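Local coordinates for protein cryptic loci regulator 2 (Schizosaccharomyces pombe 972h-, PDB 5IKJ) that promotes transcriptional silencing at heterochromatic loci, acting upstream of histone deacetylases and supporting nucleosome positioning as part of the SHREC repressor complex, at residues P76-L81 with D234-P239; P239-L244 with V262-I267; Y290-L295 with F302-A307. One frame throughout, in Å; residues are numbered along the deposited sequence.

Contact 1 of 3, residues P76-L81 with D234-P239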
ATOM      1  N   PRO A  76       9.127  -9.869   0.095  1.00 69.77           N
ATOM      2  CA  PRO A  76       9.881 -11.130   0.010  1.00 67.57           C
ATOM      3  C   PRO A  76      10.008 -11.654  -1.408  1.00 66.35           C
ATOM      4  O   PRO A  76      11.008 -12.309  -1.727  1.00 73.50           O
ATOM      5  CB  PRO A  76       9.067 -12.082   0.899  1.00 60.91           C
ATOM      6  CG  PRO A  76       8.358 -11.189   1.854  1.00 67.82           C
ATOM      7  CD  PRO A  76       8.032  -9.949   1.078  1.00 65.89           C
ATOM      8  N   ILE A  77       9.029 -11.381  -2.272  1.00 68.98           N
ATOM      9  CA  ILE A  77       9.117 -11.829  -3.657  1.00 68.04           C
ATOM     10  C   ILE A  77      10.202 -11.055  -4.396  1.00 72.23           C
ATOM     11  O   ILE A  77      10.979 -11.633  -5.166  1.00 77.38           O
ATOM     12  CB  ILE A  77       7.749 -11.697  -4.352  1.00 55.26           C
ATOM     13  CG1 ILE A  77       6.717 -12.577  -3.640  1.00 56.73           C
ATOM     14  CG2 ILE A  77       7.856 -12.083  -5.826  1.00 60.53           C
ATOM     15  CD1 ILE A  77       5.308 -12.469  -4.192  1.00 67.57           C
ATOM     16  N   LEU A  78      10.276  -9.739  -4.181  1.00 72.19           N
ATOM     17  CA  LEU A  78      11.337  -8.958  -4.806  1.00 69.72           C
ATOM     18  C   LEU A  78      12.698  -9.333  -4.236  1.00 73.73           C
ATOM     19  O   LEU A  78      13.693  -9.378  -4.969  1.00 77.26           O
ATOM     20  CB  LEU A  78      11.077  -7.460  -4.623  1.00 69.63           C
ATOM     21  CG  LEU A  78      12.110  -6.536  -5.275  1.00 72.15           C
ATOM     22  CD1 LEU A  78      12.103  -6.695  -6.791  1.00 71.93           C
ATOM     23  CD2 LEU A  78      11.876  -5.080  -4.894  1.00 68.87           C
ATOM     24  N   ASN A  79      12.765  -9.606  -2.931  1.00 71.74           N
ATOM     25  CA  ASN A  79      14.031  -9.979  -2.311  1.00 80.87           C
ATOM     26  C   ASN A  79      14.555 -11.290  -2.885  1.00 82.23           C
ATOM     27  O   ASN A  79      15.681 -11.358  -3.389  1.00 86.27           O
ATOM     28  CB  ASN A  79      13.861 -10.079  -0.794  1.00 82.04           C
ATOM     29  CG  ASN A  79      13.661  -8.727  -0.141  1.00 77.40           C
ATOM     30  OD1 ASN A  79      13.959  -7.688  -0.731  1.00 77.27           O
ATOM     31  ND2 ASN A  79      13.161  -8.733   1.088  1.00 61.72           N
ATOM     32  N   GLN A  80      13.744 -12.351  -2.819  1.00 84.43           N
ATOM     33  CA  GLN A  80      14.171 -13.634  -3.365  1.00 88.60           C
ATOM     34  C   GLN A  80      14.494 -13.536  -4.849  1.00 85.17           C
ATOM     35  O   GLN A  80      15.236 -14.375  -5.371  1.00 89.65           O
ATOM     36  CB  GLN A  80      13.095 -14.699  -3.125  1.00 86.21           C
ATOM     37  CG  GLN A  80      11.963 -14.725  -4.147  1.00 93.76           C
ATOM     38  CD  GLN A  80      10.909 -15.763  -3.813  1.00 98.16           C
ATOM     39  OE1 GLN A  80      11.133 -16.648  -2.985  1.00113.87           O
ATOM     40  NE2 GLN A  80       9.752 -15.663  -4.456  1.00 88.21           N
ATOM     41  N   LEU A  81      13.952 -12.531  -5.539  1.00 87.88           N
ATOM     42  CA  LEU A  81      14.314 -12.274  -6.925  1.00 86.78           C
ATOM     43  C   LEU A  81      15.635 -11.527  -7.044  1.00 87.49           C
ATOM     44  O   LEU A  81      16.306 -11.639  -8.076  1.00 85.83           O
ATOM     45  CB  LEU A  81      13.205 -11.472  -7.611  1.00 81.48           C
ATOM     46  CG  LEU A  81      13.075 -11.621  -9.127  1.00 87.36           C
ATOM     47  CD1 LEU A  81      12.480 -12.976  -9.480  1.00 93.43           C
ATOM     48  CD2 LEU A  81      12.228 -10.494  -9.694  1.00 94.81           C
ATOM     49  N   ASP A 234       2.841  -0.040  -6.621  1.00 43.42           N
ATOM     50  CA  ASP A 234       2.518   0.785  -7.780  1.00 40.64           C
ATOM     51  C   ASP A 234       3.565   1.859  -8.052  1.00 52.66           C
ATOM     52  O   ASP A 234       3.572   2.432  -9.147  1.00 45.92           O
ATOM     53  CB  ASP A 234       1.149   1.444  -7.588  1.00 46.69           C
ATOM     54  CG  ASP A 234      -0.001   0.492  -7.860  1.00 51.04           C
ATOM     55  OD1 ASP A 234       0.251  -0.718  -8.044  1.00 43.67           O
ATOM     56  OD2 ASP A 234      -1.161   0.955  -7.888  1.00 47.95           O
ATOM     57  N   THR A 235       4.440   2.153  -7.087  1.00 47.54           N
ATOM     58  CA  THR A 235       5.438   3.201  -7.254  1.00 51.71           C
ATOM     59  C   THR A 235       6.871   2.746  -7.009  1.00 51.21           C
ATOM     60  O   THR A 235       7.794   3.481  -7.375  1.00 47.27           O
ATOM     61  CB  THR A 235       5.142   4.382  -6.315  1.00 41.79           C
ATOM     62  OG1 THR A 235       5.293   3.966  -4.954  1.00 41.33           O
ATOM     63  CG2 THR A 235       3.725   4.902  -6.528  1.00 46.08           C
ATOM     64  N   TYR A 236       7.089   1.571  -6.415  1.00 47.41           N
ATOM     65  CA  TYR A 236       8.436   1.133  -6.072  1.00 45.48           C
ATOM     66  C   TYR A 236       8.701  -0.302  -6.514  1.00 53.09           C
ATOM     67  O   TYR A 236       9.684  -0.566  -7.213  1.00 56.77           O
ATOM     68  CB  TYR A 236       8.660   1.278  -4.563  1.00 42.51           C
ATOM     69  CG  TYR A 236       9.938   0.653  -4.050  1.00 49.40           C
ATOM     70  CD1 TYR A 236      11.145   1.336  -4.117  1.00 52.75           C
ATOM     71  CD2 TYR A 236       9.933  -0.614  -3.484  1.00 51.71           C
ATOM     72  CE1 TYR A 236      12.313   0.769  -3.645  1.00 48.93           C
ATOM     73  CE2 TYR A 236      11.096  -1.189  -3.010  1.00 54.50           C
ATOM     74  CZ  TYR A 236      12.282  -0.494  -3.092  1.00 49.81           C
ATOM     75  OH  TYR A 236      13.439  -1.066  -2.619  1.00 58.02           O
ATOM     76  N   THR A 237       7.830  -1.236  -6.126  1.00 52.13           N
ATOM     77  CA  THR A 237       8.121  -2.654  -6.324  1.00 55.86           C
ATOM     78  C   THR A 237       7.820  -3.100  -7.752  1.00 52.83           C
ATOM     79  O   THR A 237       8.703  -3.602  -8.457  1.00 52.36           O
ATOM     80  CB  THR A 237       7.324  -3.494  -5.324  1.00 53.11           C
ATOM     81  OG1 THR A 237       7.210  -2.785  -4.083  1.00 49.04           O
ATOM     82  CG2 THR A 237       8.021  -4.821  -5.074  1.00 55.32           C
ATOM     83  N   TRP A 238       6.576  -2.934  -8.193  1.00 52.73           N
ATOM     84  CA  TRP A 238       6.146  -3.344  -9.531  1.00 45.40           C
ATOM     85  C   TRP A 238       5.428  -2.183 -10.207  1.00 48.30           C
ATOM     86  O   TRP A 238       4.246  -2.276 -10.552  1.00 49.01           O
ATOM     87  CB  TRP A 238       5.248  -4.577  -9.447  1.00 56.28           C
ATOM     88  CG  TRP A 238       5.692  -5.576  -8.420  1.00 44.11           C
ATOM     89  CD1 TRP A 238       5.132  -5.795  -7.196  1.00 47.38           C
ATOM     90  CD2 TRP A 238       6.794  -6.486  -8.525  1.00 47.16           C
ATOM     91  NE1 TRP A 238       5.813  -6.787  -6.533  1.00 52.15           N
ATOM     92  CE2 TRP A 238       6.838  -7.228  -7.328  1.00 50.04           C
ATOM     93  CE3 TRP A 238       7.746  -6.746  -9.515  1.00 54.67           C
ATOM     94  CZ2 TRP A 238       7.797  -8.211  -7.092  1.00 55.89           C
ATOM     95  CZ3 TRP A 238       8.697  -7.724  -9.280  1.00 56.24           C
ATOM     96  CH2 TRP A 238       8.715  -8.445  -8.079  1.00 58.89           C
ATOM     97  N   PRO A 239       6.126  -1.063 -10.417  1.00 48.66           N
ATOM     98  CA  PRO A 239       5.434   0.157 -10.860  1.00 46.88           C
ATOM     99  C   PRO A 239       4.999   0.142 -12.314  1.00 51.09           C
ATOM    100  O   PRO A 239       3.988   0.774 -12.644  1.00 54.59           O
ATOM    101  CB  PRO A 239       6.473   1.256 -10.596  1.00 49.47           C
ATOM    102  CG  PRO A 239       7.787   0.553 -10.682  1.00 44.62           C
ATOM    103  CD  PRO A 239       7.547  -0.815 -10.117  1.00 51.48           C
TER
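Leu78 and Thr237 bring the two backbones nearest, with 7.2 Å between their CA atoms, where the short helix 75-82 meets the C-terminal end of the long helix 214-237. No hydrogen bond crosses. The contact is apolar and buried. Leu78 carries most of it from the helix. Its CG is anti to the backbone N (chi1 -178°), and its two methyls part beyond it. Leu78 CD2 meets Thr237 CG2 at 3.9 Å, and Leu78 CD1 lies 4.0 Å from Trp238 CH2. Trp238 is the first residue to leave helical geometry, so the indole sits where the long helix ends. Here the side of the short helix packs against the C-terminal turn of the long one and the tryptophan that follows it. Leu78 and Trp238 run antiparallel past one another, side chain alongside side chain. The Ile77 side chain runs at about a right angle to that of Trp238, its CG2 4.1 Å from Trp238 CZ2. Thr237 CG2 sits over the rim of one face of the indole, 3.3 Å above its plane. Leu81 CD2 comes to the ring edge, 4.4 Å from Trp238 CH2. The indole NE1 is bonded to Thr74 OG1, and Thr237 OG1 to Asp233 and Gln75.

Contact 2 of 3, residues P239-L244 with V262-I267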
ATOM      1  N   PRO A 239       6.126  -1.063 -10.417  1.00 48.66           N
ATOM      2  CA  PRO A 239       5.434   0.157 -10.860  1.00 46.88           C
ATOM      3  C   PRO A 239       4.999   0.142 -12.314  1.00 51.09           C
ATOM      4  O   PRO A 239       3.988   0.774 -12.644  1.00 54.59           O
ATOM      5  CB  PRO A 239       6.473   1.256 -10.596  1.00 49.47           C
ATOM      6  CG  PRO A 239       7.787   0.553 -10.682  1.00 44.62           C
ATOM      7  CD  PRO A 239       7.547  -0.815 -10.117  1.00 51.48           C
ATOM      8  N   SER A 240       5.725  -0.537 -13.202  1.00 51.25           N
ATOM      9  CA  SER A 240       5.386  -0.530 -14.624  1.00 53.99           C
ATOM     10  C   SER A 240       4.281  -1.556 -14.837  1.00 63.27           C
ATOM     11  O   SER A 240       4.528  -2.711 -15.187  1.00 53.78           O
ATOM     12  CB  SER A 240       6.612  -0.829 -15.478  1.00 53.73           C
ATOM     13  OG  SER A 240       6.435  -0.361 -16.805  1.00 59.38           O
ATOM     14  N   SER A 241       3.041  -1.125 -14.626  1.00 52.94           N
ATOM     15  CA  SER A 241       1.921  -2.053 -14.542  1.00 58.77           C
ATOM     16  C   SER A 241       0.621  -1.263 -14.561  1.00 59.84           C
ATOM     17  O   SER A 241       0.611  -0.037 -14.423  1.00 53.62           O
ATOM     18  CB  SER A 241       2.014  -2.904 -13.273  1.00 64.26           C
ATOM     19  OG  SER A 241       2.046  -2.080 -12.120  1.00 58.43           O
ATOM     20  N   TYR A 242      -0.478  -1.988 -14.738  1.00 49.27           N
ATOM     21  CA  TYR A 242      -1.811  -1.427 -14.590  1.00 46.36           C
ATOM     22  C   TYR A 242      -2.299  -1.634 -13.161  1.00 41.71           C
ATOM     23  O   TYR A 242      -1.862  -2.546 -12.455  1.00 45.90           O
ATOM     24  CB  TYR A 242      -2.774  -2.060 -15.594  1.00 51.41           C
ATOM     25  CG  TYR A 242      -2.452  -1.683 -17.020  1.00 47.02           C
ATOM     26  CD1 TYR A 242      -2.991  -0.539 -17.592  1.00 48.47           C
ATOM     27  CD2 TYR A 242      -1.594  -2.458 -17.790  1.00 56.03           C
ATOM     28  CE1 TYR A 242      -2.693  -0.183 -18.893  1.00 54.32           C
ATOM     29  CE2 TYR A 242      -1.291  -2.108 -19.093  1.00 45.24           C
ATOM     30  CZ  TYR A 242      -1.843  -0.971 -19.638  1.00 41.14           C
ATOM     31  OH  TYR A 242      -1.540  -0.621 -20.933  1.00 53.00           O
ATOM     32  N   ARG A 243      -3.212  -0.765 -12.737  1.00 48.96           N
ATOM     33  CA  ARG A 243      -3.533  -0.618 -11.326  1.00 57.77           C
ATOM     34  C   ARG A 243      -4.982  -0.997 -11.050  1.00 44.84           C
ATOM     35  O   ARG A 243      -5.865  -0.829 -11.897  1.00 52.27           O
ATOM     36  CB  ARG A 243      -3.246   0.814 -10.858  1.00 53.72           C
ATOM     37  CG  ARG A 243      -1.767   1.154 -10.947  1.00 52.04           C
ATOM     38  CD  ARG A 243      -1.467   2.619 -10.706  1.00 44.44           C
ATOM     39  NE  ARG A 243      -0.027   2.841 -10.594  1.00 44.97           N
ATOM     40  CZ  ARG A 243       0.560   4.034 -10.620  1.00 52.01           C
ATOM     41  NH1 ARG A 243      -0.162   5.138 -10.763  1.00 34.62           N
ATOM     42  NH2 ARG A 243       1.879   4.121 -10.509  1.00 40.12           N
ATOM     43  N   LEU A 244      -5.204  -1.516  -9.847  1.00 55.46           N
ATOM     44  CA  LEU A 244      -6.514  -2.014  -9.452  1.00 46.50           C
ATOM     45  C   LEU A 244      -7.552  -0.903  -9.516  1.00 50.13           C
ATOM     46  O   LEU A 244      -7.386   0.153  -8.897  1.00 54.56           O
ATOM     47  CB  LEU A 244      -6.433  -2.594  -8.041  1.00 43.22           C
ATOM     48  CG  LEU A 244      -5.504  -3.801  -7.892  1.00 44.52           C
ATOM     49  CD1 LEU A 244      -5.296  -4.155  -6.426  1.00 46.47           C
ATOM     50  CD2 LEU A 244      -6.054  -4.995  -8.654  1.00 50.08           C
ATOM     51  N   VAL A 262      -9.929  -5.613 -12.056  1.00 55.33           N
ATOM     52  CA  VAL A 262     -10.520  -6.057 -10.798  1.00 45.97           C
ATOM     53  C   VAL A 262      -9.492  -6.689  -9.863  1.00 47.77           C
ATOM     54  O   VAL A 262      -9.602  -6.554  -8.645  1.00 51.83           O
ATOM     55  CB  VAL A 262     -11.674  -7.037 -11.087  1.00 54.07           C
ATOM     56  CG1 VAL A 262     -12.320  -7.490  -9.783  1.00 53.91           C
ATOM     57  CG2 VAL A 262     -12.694  -6.399 -12.015  1.00 46.77           C
ATOM     58  N   ALA A 263      -8.508  -7.402 -10.397  1.00 51.82           N
ATOM     59  CA  ALA A 263      -7.556  -8.151  -9.586  1.00 41.78           C
ATOM     60  C   ALA A 263      -6.298  -8.337 -10.416  1.00 38.70           C
ATOM     61  O   ALA A 263      -6.278  -8.073 -11.619  1.00 42.88           O
ATOM     62  CB  ALA A 263      -8.135  -9.502  -9.140  1.00 48.27           C
ATOM     63  N   ARG A 264      -5.243  -8.787  -9.752  1.00 41.24           N
ATOM     64  CA  ARG A 264      -3.964  -9.018 -10.402  1.00 51.96           C
ATOM     65  C   ARG A 264      -3.116  -9.825  -9.436  1.00 47.59           C
ATOM     66  O   ARG A 264      -3.321  -9.765  -8.222  1.00 50.33           O
ATOM     67  CB  ARG A 264      -3.261  -7.702 -10.768  1.00 54.78           C
ATOM     68  CG  ARG A 264      -2.678  -6.983  -9.567  1.00 59.71           C
ATOM     69  CD  ARG A 264      -2.369  -5.529  -9.852  1.00 50.68           C
ATOM     70  NE  ARG A 264      -1.810  -4.875  -8.673  1.00 55.60           N
ATOM     71  CZ  ARG A 264      -1.415  -3.607  -8.631  1.00 46.82           C
ATOM     72  NH1 ARG A 264      -1.510  -2.841  -9.708  1.00 48.21           N
ATOM     73  NH2 ARG A 264      -0.923  -3.105  -7.510  1.00 55.93           N
ATOM     74  N   ASN A 265      -2.176 -10.593  -9.980  1.00 50.41           N
ATOM     75  CA  ASN A 265      -1.325 -11.433  -9.154  1.00 49.35           C
ATOM     76  C   ASN A 265       0.052 -11.514  -9.790  1.00 52.54           C
ATOM     77  O   ASN A 265       0.193 -11.433 -11.013  1.00 53.01           O
ATOM     78  CB  ASN A 265      -1.913 -12.838  -8.985  1.00 60.32           C
ATOM     79  CG  ASN A 265      -2.076 -13.562 -10.307  1.00 53.54           C
ATOM     80  OD1 ASN A 265      -3.106 -13.444 -10.969  1.00 49.44           O
ATOM     81  ND2 ASN A 265      -1.052 -14.311 -10.701  1.00 54.82           N
ATOM     82  N   LEU A 266       1.065 -11.667  -8.944  1.00 57.05           N
ATOM     83  CA  LEU A 266       2.423 -11.840  -9.431  1.00 66.05           C
ATOM     84  C   LEU A 266       2.600 -13.243  -9.999  1.00 70.84           C
ATOM     85  O   LEU A 266       2.027 -14.213  -9.496  1.00 66.30           O
ATOM     86  CB  LEU A 266       3.422 -11.594  -8.300  1.00 53.08           C
ATOM     87  CG  LEU A 266       3.526 -10.148  -7.812  1.00 59.28           C
ATOM     88  CD1 LEU A 266       4.291 -10.072  -6.499  1.00 56.00           C
ATOM     89  CD2 LEU A 266       4.190  -9.271  -8.864  1.00 55.71           C
ATOM     90  N   ILE A 267       3.398 -13.345 -11.055  1.00 72.85           N
ATOM     91  CA  ILE A 267       3.640 -14.617 -11.725  1.00 75.40           C
ATOM     92  C   ILE A 267       4.808 -15.307 -11.038  1.00 82.18           C
ATOM     93  O   ILE A 267       5.890 -14.725 -10.897  1.00 79.03           O
ATOM     94  CB  ILE A 267       3.923 -14.413 -13.224  1.00 80.18           C
ATOM     95  CG1 ILE A 267       2.946 -13.405 -13.839  1.00 65.19           C
ATOM     96  CG2 ILE A 267       3.808 -15.745 -13.956  1.00 86.04           C
ATOM     97  CD1 ILE A 267       3.327 -12.953 -15.236  1.00 67.56           C
TER
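A buried arginine ties a loop to the antiparallel five-stranded sheet here: Arg264, on strand 255-266, meets the segment 239-244 that leads from helix 214-237 to strand 247-252. A classic beta bulge, with Val262 and Ala263 both facing His291, lies just before it in the strand. Arg264 CG stands between the backbone N and the carbonyl carbon (chi1 74°), and the chain then runs extended to NE. NH1 donates to Tyr242 O at 2.8 Å. The bond is bent, 132° at the hydrogen, but the oxygen lies close to the guanidinium plane. NH2 forms a salt bridge with Asp234 OD1, so the group is held at both terminal nitrogens, which would limit its rotation. Leu244 CG lies over one guanidinium face, off its centre, 3.9 Å above the plane. The side chains of Arg243 and Arg264 run alongside each other in the same direction, their guanidinium planes 68° apart. Arg243 NH1 is paired with Asp393, and such acidic partners would probably offset the nearness of two like charges. Leu244 also reaches the bulge. Its CD2 approaches Ala263 CA to 3.6 Å and lies 3.9 Å from Arg264 CD.

Contact 3 of 3, residues Y290-L295 with F302-A307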
ATOM      1  N   TYR A 290      -3.381  -9.927 -15.209  1.00 49.80           N
ATOM      2  CA  TYR A 290      -4.514  -9.054 -14.945  1.00 49.29           C
ATOM      3  C   TYR A 290      -5.814  -9.806 -15.198  1.00 57.59           C
ATOM      4  O   TYR A 290      -5.919 -10.588 -16.148  1.00 57.90           O
ATOM      5  CB  TYR A 290      -4.456  -7.792 -15.809  1.00 49.91           C
ATOM      6  CG  TYR A 290      -3.199  -6.981 -15.598  1.00 55.21           C
ATOM      7  CD1 TYR A 290      -3.030  -6.208 -14.456  1.00 51.06           C
ATOM      8  CD2 TYR A 290      -2.180  -6.990 -16.540  1.00 54.44           C
ATOM      9  CE1 TYR A 290      -1.879  -5.466 -14.261  1.00 57.82           C
ATOM     10  CE2 TYR A 290      -1.028  -6.254 -16.355  1.00 60.26           C
ATOM     11  CZ  TYR A 290      -0.882  -5.494 -15.214  1.00 56.36           C
ATOM     12  OH  TYR A 290       0.265  -4.760 -15.028  1.00 58.57           O
ATOM     13  N   HIS A 291      -6.795  -9.568 -14.332  1.00 55.08           N
ATOM     14  CA  HIS A 291      -8.111 -10.184 -14.430  1.00 53.19           C
ATOM     15  C   HIS A 291      -9.137  -9.066 -14.428  1.00 53.04           C
ATOM     16  O   HIS A 291      -9.227  -8.305 -13.459  1.00 57.29           O
ATOM     17  CB  HIS A 291      -8.345 -11.156 -13.275  1.00 54.35           C
ATOM     18  CG  HIS A 291      -7.135 -11.964 -12.928  1.00 53.03           C
ATOM     19  ND1 HIS A 291      -6.732 -13.056 -13.668  1.00 56.09           N
ATOM     20  CD2 HIS A 291      -6.229 -11.830 -11.932  1.00 61.74           C
ATOM     21  CE1 HIS A 291      -5.635 -13.564 -13.137  1.00 53.18           C
ATOM     22  NE2 HIS A 291      -5.309 -12.839 -12.082  1.00 56.94           N
ATOM     23  N   CYS A 292      -9.900  -8.963 -15.508  1.00 49.74           N
ATOM     24  CA  CYS A 292     -10.673  -7.767 -15.791  1.00 52.05           C
ATOM     25  C   CYS A 292     -12.163  -8.073 -15.838  1.00 58.15           C
ATOM     26  O   CYS A 292     -12.597  -9.228 -15.810  1.00 56.34           O
ATOM     27  CB  CYS A 292     -10.223  -7.141 -17.114  1.00 55.97           C
ATOM     28  SG  CYS A 292      -8.438  -6.933 -17.233  1.00 60.46           S
ATOM     29  N   LYS A 293     -12.940  -6.994 -15.906  1.00 59.54           N
ATOM     30  CA  LYS A 293     -14.390  -7.044 -16.035  1.00 57.36           C
ATOM     31  C   LYS A 293     -14.778  -6.087 -17.149  1.00 55.10           C
ATOM     32  O   LYS A 293     -14.537  -4.880 -17.039  1.00 59.22           O
ATOM     33  CB  LYS A 293     -15.071  -6.650 -14.717  1.00 61.81           C
ATOM     34  CG  LYS A 293     -16.555  -6.292 -14.822  1.00 61.28           C
ATOM     35  CD  LYS A 293     -17.408  -7.487 -15.217  1.00 67.98           C
ATOM     36  CE  LYS A 293     -18.891  -7.170 -15.084  1.00 54.38           C
ATOM     37  NZ  LYS A 293     -19.282  -5.951 -15.844  1.00 63.40           N
ATOM     38  N   GLN A 294     -15.359  -6.617 -18.221  1.00 53.82           N
ATOM     39  CA  GLN A 294     -15.793  -5.754 -19.310  1.00 53.11           C
ATOM     40  C   GLN A 294     -16.846  -4.776 -18.806  1.00 58.34           C
ATOM     41  O   GLN A 294     -17.678  -5.106 -17.956  1.00 58.30           O
ATOM     42  CB  GLN A 294     -16.351  -6.580 -20.470  1.00 59.20           C
ATOM     43  CG  GLN A 294     -16.687  -5.746 -21.698  1.00 57.54           C
ATOM     44  CD  GLN A 294     -17.021  -6.592 -22.912  1.00 70.05           C
ATOM     45  OE1 GLN A 294     -16.766  -7.796 -22.935  1.00 65.52           O
ATOM     46  NE2 GLN A 294     -17.594  -5.962 -23.931  1.00 54.71           N
ATOM     47  N   LEU A 295     -16.799  -3.556 -19.333  1.00 59.26           N
ATOM     48  CA  LEU A 295     -17.714  -2.495 -18.935  1.00 64.32           C
ATOM     49  C   LEU A 295     -18.813  -2.363 -19.980  1.00 65.94           C
ATOM     50  O   LEU A 295     -18.530  -2.179 -21.168  1.00 64.06           O
ATOM     51  CB  LEU A 295     -16.963  -1.173 -18.761  1.00 56.35           C
ATOM     52  CG  LEU A 295     -15.930  -1.184 -17.630  1.00 58.15           C
ATOM     53  CD1 LEU A 295     -15.030   0.038 -17.695  1.00 58.25           C
ATOM     54  CD2 LEU A 295     -16.614  -1.270 -16.268  1.00 53.06           C
ATOM     55  N   PHE A 302      -9.987 -13.309 -17.709  1.00 55.50           N
ATOM     56  CA  PHE A 302      -8.907 -13.632 -16.794  1.00 56.45           C
ATOM     57  C   PHE A 302      -7.591 -13.809 -17.546  1.00 57.57           C
ATOM     58  O   PHE A 302      -7.560 -14.005 -18.763  1.00 59.75           O
ATOM     59  CB  PHE A 302      -9.233 -14.906 -16.015  1.00 55.41           C
ATOM     60  CG  PHE A 302     -10.543 -14.854 -15.284  1.00 64.80           C
ATOM     61  CD1 PHE A 302     -11.730 -15.131 -15.942  1.00 58.20           C
ATOM     62  CD2 PHE A 302     -10.587 -14.535 -13.937  1.00 64.40           C
ATOM     63  CE1 PHE A 302     -12.936 -15.087 -15.273  1.00 61.56           C
ATOM     64  CE2 PHE A 302     -11.793 -14.489 -13.262  1.00 72.15           C
ATOM     65  CZ  PHE A 302     -12.968 -14.765 -13.931  1.00 65.30           C
ATOM     66  N   ASP A 303      -6.494 -13.739 -16.793  1.00 61.22           N
ATOM     67  CA  ASP A 303      -5.156 -14.019 -17.311  1.00 61.68           C
ATOM     68  C   ASP A 303      -4.833 -13.127 -18.512  1.00 59.96           C
ATOM     69  O   ASP A 303      -4.514 -13.597 -19.606  1.00 65.43           O
ATOM     70  CB  ASP A 303      -5.017 -15.502 -17.672  1.00 68.36           C
ATOM     71  CG  ASP A 303      -3.629 -15.855 -18.172  1.00 65.86           C
ATOM     72  OD1 ASP A 303      -2.647 -15.266 -17.675  1.00 64.64           O
ATOM     73  OD2 ASP A 303      -3.524 -16.718 -19.067  1.00 68.47           O
ATOM     74  N   MET A 304      -4.925 -11.820 -18.289  1.00 59.94           N
ATOM     75  CA  MET A 304      -4.541 -10.841 -19.295  1.00 56.30           C
ATOM     76  C   MET A 304      -3.106 -10.391 -19.059  1.00 57.76           C
ATOM     77  O   MET A 304      -2.665 -10.250 -17.914  1.00 54.18           O
ATOM     78  CB  MET A 304      -5.477  -9.633 -19.265  1.00 59.51           C
ATOM     79  CG  MET A 304      -6.934  -9.965 -19.543  1.00 66.23           C
ATOM     80  SD  MET A 304      -7.171 -10.853 -21.095  1.00 66.91           S
ATOM     81  CE  MET A 304      -6.624  -9.628 -22.276  1.00 62.07           C
ATOM     82  N   ALA A 305      -2.381 -10.171 -20.150  1.00 58.10           N
ATOM     83  CA  ALA A 305      -1.020  -9.662 -20.095  1.00 62.42           C
ATOM     84  C   ALA A 305      -1.009  -8.186 -20.470  1.00 66.14           C
ATOM     85  O   ALA A 305      -1.828  -7.722 -21.268  1.00 55.42           O
ATOM     86  CB  ALA A 305      -0.102 -10.446 -21.035  1.00 55.24           C
ATOM     87  N   ALA A 306      -0.066  -7.447 -19.877  1.00 66.08           N
ATOM     88  CA  ALA A 306       0.037  -6.020 -20.159  1.00 58.08           C
ATOM     89  C   ALA A 306       0.191  -5.755 -21.651  1.00 52.68           C
ATOM     90  O   ALA A 306      -0.284  -4.730 -22.152  1.00 52.01           O
ATOM     91  CB  ALA A 306       1.213  -5.418 -19.389  1.00 66.76           C
ATOM     92  N   ALA A 307       0.843  -6.667 -22.376  1.00 61.67           N
ATOM     93  CA  ALA A 307       1.012  -6.502 -23.815  1.00 63.95           C
ATOM     94  C   ALA A 307      -0.320  -6.440 -24.552  1.00 59.17           C
ATOM     95  O   ALA A 307      -0.365  -5.959 -25.689  1.00 56.24           O
ATOM     96  CB  ALA A 307       1.856  -7.645 -24.377  1.00 66.52           C
TER
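The carbonyl oxygen of Tyr290 accepts the amide of Met304 at 2.7 Å, the shortest polar bond between the two segments. The return bond, Tyr290 N to Met304 O, is 2.8 Å and nearly straight at 167°. The two residues form an antiparallel hydrogen-bonded pair in the beta hairpin of strands 288-294 and 300-304. Asp303 and Met304 both face Tyr290, which makes a G1 beta bulge. The Asp303 amide bonds instead to His291 ND1 at 3.2 Å, tilted 29° from the imidazole plane. With CG beside the backbone N (chi1 -40°), the ring starts out toward that amide. NE2 probably bonds Asn265 OD1 on the neighbouring strand, so both ring nitrogens appear to be engaged. An alanine in place of His291 would probably leave the Asp303 amide and Asn265 OD1 without these partners and open a gap beside Phe302. The Tyr290 ring has Ala306 N at its edge, in plane, and its CE2 is 3.9 Å from Ala306 CB. Tyr290 OH is hydrogen-bonded to Tyr242 N of the loop in contact 2. Cys292 SG packs 4.1 Å from Met304 CG. Accepting the Asp303 amide at ND1 would suit a ring with its proton on NE2, consistent with a neutral His291.

In the fold
Contacts 1 and 2 are buried; contact 3 is only partly buried, at an outer strand of the five-stranded sheet. Contact 1 is apolar and sets the side of helix 75-82 on the end of helix 214-237. In contact 2 a charged side chain binds a loop carbonyl, and contact 3 is mainly backbone pairing within a hairpin. Contacts 1 and 2 share Pro239, and Leu266 of contact 2 packs on Ile77 and Trp238 of contact 1. Asp234 is a charged link between them through both arginines. Contacts 2 and 3 involve neighbouring strands, 255-266 and 288-294. Contacts 1 and 3 do not touch; their centres are about 21 Å apart, and contact 2 lies against both.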